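Local coordinates for protein hydrolase (Thermococcus thioreducens, PDB 6IAH) that is a magnesium-binding phosphatase of the haloacid dehalogenase superfamily with diverse substrate specificity, and may hydrolyse phosphoglycolate, at residues F105-F108 and E113-E116. Sequence-based numbering, arbitrary orientation. Where two conformers were deposited one is given.
Sequences FNTF and EYPE
The ring of Tyr114 lies between Asn106 of the helix on one face and the backbone N of Glu116 on the other. Asn106 CB sits over the ring centre and makes a CH-pi contact, 3.5 Å from the Tyr114 centroid and 11° off the ring normal. On the opposite face, Glu116 N stands 3.9 Å above the centre of the Tyr114 ring. Thr107 OG1 comes in at the edge, in the ring plane, with Tyr114 CD2 3.8 Å away. With CG anti to the backbone N (chi1 -178°), the Tyr114 side chain runs back along the helix, against its direction, and lays one face on Asn106. The Asn106 amide does not stack on it: amide and ring planes are 71° apart. Asn106 ND2 passes 3.9 Å from Tyr114 CE1. No hydrogen bond joins the two segments, so the contact rests on van der Waals and CH-pi packing. Thr107 OG1 has its polar partners nearby instead, Arg103 O within the helix and Leu118 N in the following loop. Arg103 NE also hydrogen-bonds Glu116 O, a second tie between helix and loop. The contact lies away from the magnesium site. It is a local fold-back, in which the loop after helix 100-110 returns along that helix in the helical lobe between strands 12-13 and 129-130, consistent with the helical cap inserted in many HAD phosphatases.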
loop_
_atom_site.group_PDB
_atom_site.type_symbol
_atom_site.label_atom_id
_atom_site.label_comp_id
_atom_site.label_asym_id
_atom_site.label_seq_id
_atom_site.Cartn_x
_atom_site.Cartn_y
_atom_site.Cartn_z
ATOM N N PHE A 105 -14.183 5.218 5.042
ATOM C CA PHE A 105 -12.828 5.229 4.501
ATOM C C PHE A 105 -12.870 5.283 2.966
ATOM O O PHE A 105 -12.151 6.058 2.325
ATOM C CB PHE A 105 -12.030 4.021 5.002
ATOM C CG PHE A 105 -10.554 4.080 4.700
ATOM C CD1 PHE A 105 -10.083 3.894 3.404
ATOM C CD2 PHE A 105 -9.635 4.336 5.696
ATOM C CE1 PHE A 105 -8.721 3.954 3.136
ATOM C CE2 PHE A 105 -8.282 4.356 5.439
ATOM C CZ PHE A 105 -7.822 4.166 4.157
ATOM N N ASN A 106 -13.654 4.391 2.358
ATOM C CA ASN A 106 -13.696 4.325 0.937
ATOM C C ASN A 106 -14.283 5.622 0.301
ATOM O O ASN A 106 -13.851 6.048 -0.789
ATOM C CB ASN A 106 -14.483 3.084 0.460
ATOM C CG ASN A 106 -13.687 1.790 0.560
ATOM O OD1 ASN A 106 -12.471 1.773 0.610
ATOM N ND2 ASN A 106 -14.400 0.683 0.577
ATOM N N THR A 107 -15.261 6.225 0.943
ATOM C CA THR A 107 -15.771 7.529 0.540
ATOM C C THR A 107 -14.616 8.568 0.448
ATOM O O THR A 107 -14.504 9.264 -0.558
ATOM C CB THR A 107 -16.903 7.984 1.497
ATOM O OG1 THR A 107 -17.977 7.020 1.432
ATOM C CG2 THR A 107 -17.435 9.360 1.110
ATOM N N PHE A 108 -13.748 8.601 1.457
ATOM C CA PHE A 108 -12.636 9.570 1.516
ATOM C C PHE A 108 -11.519 9.199 0.493
ATOM O O PHE A 108 -10.989 10.076 -0.182
ATOM C CB PHE A 108 -12.021 9.656 2.914
ATOM C CG PHE A 108 -12.805 10.472 3.881
ATOM C CD1 PHE A 108 -13.166 11.788 3.584
ATOM C CD2 PHE A 108 -13.156 9.961 5.139
ATOM C CE1 PHE A 108 -13.891 12.544 4.513
ATOM C CE2 PHE A 108 -13.878 10.709 6.047
ATOM C CZ PHE A 108 -14.221 12.001 5.753
ATOM N N GLU A 113 -15.255 7.501 -7.322
ATOM C CA GLU A 113 -14.968 6.151 -7.838
ATOM C C GLU A 113 -15.672 5.067 -7.028
ATOM O O GLU A 113 -15.698 3.895 -7.448
ATOM C CB GLU A 113 -13.467 5.856 -7.863
ATOM C CG GLU A 113 -12.606 6.735 -8.795
ATOM C CD GLU A 113 -12.918 6.599 -10.272
ATOM O OE1 GLU A 113 -13.197 5.443 -10.768
ATOM O OE2 GLU A 113 -12.872 7.640 -10.961
ATOM N N TYR A 114 -16.230 5.438 -5.873
ATOM C CA TYR A 114 -16.890 4.477 -4.943
ATOM C C TYR A 114 -18.402 4.588 -5.111
ATOM O O TYR A 114 -19.018 5.589 -4.748
ATOM C CB TYR A 114 -16.485 4.750 -3.523
ATOM C CG TYR A 114 -17.038 3.817 -2.439
ATOM C CD1 TYR A 114 -17.038 2.424 -2.608
ATOM C CD2 TYR A 114 -17.482 4.331 -1.225
ATOM C CE1 TYR A 114 -17.505 1.579 -1.606
ATOM C CE2 TYR A 114 -17.954 3.505 -0.219
ATOM C CZ TYR A 114 -17.955 2.130 -0.421
ATOM O OH TYR A 114 -18.378 1.316 0.563
ATOM N N PRO A 115 -19.000 3.564 -5.737
ATOM C CA PRO A 115 -20.425 3.632 -6.007
ATOM C C PRO A 115 -21.316 3.654 -4.763
ATOM O O PRO A 115 -22.413 4.115 -4.841
ATOM C CB PRO A 115 -20.714 2.339 -6.793
ATOM C CG PRO A 115 -19.463 1.773 -7.176
ATOM C CD PRO A 115 -18.384 2.346 -6.302
ATOM N N GLU A 116 -20.833 3.175 -3.629
ATOM C CA GLU A 116 -21.622 3.230 -2.415
ATOM C C GLU A 116 -21.167 4.391 -1.495
ATOM O O GLU A 116 -21.350 4.291 -0.311
ATOM C CB GLU A 116 -21.532 1.877 -1.687
ATOM C CG GLU A 116 -22.223 0.704 -2.416
ATOM C CD GLU A 116 -21.425 0.142 -3.584
ATOM O OE1 GLU A 116 -20.156 0.204 -3.574
ATOM O OE2 GLU A 116 -22.081 -0.355 -4.525
#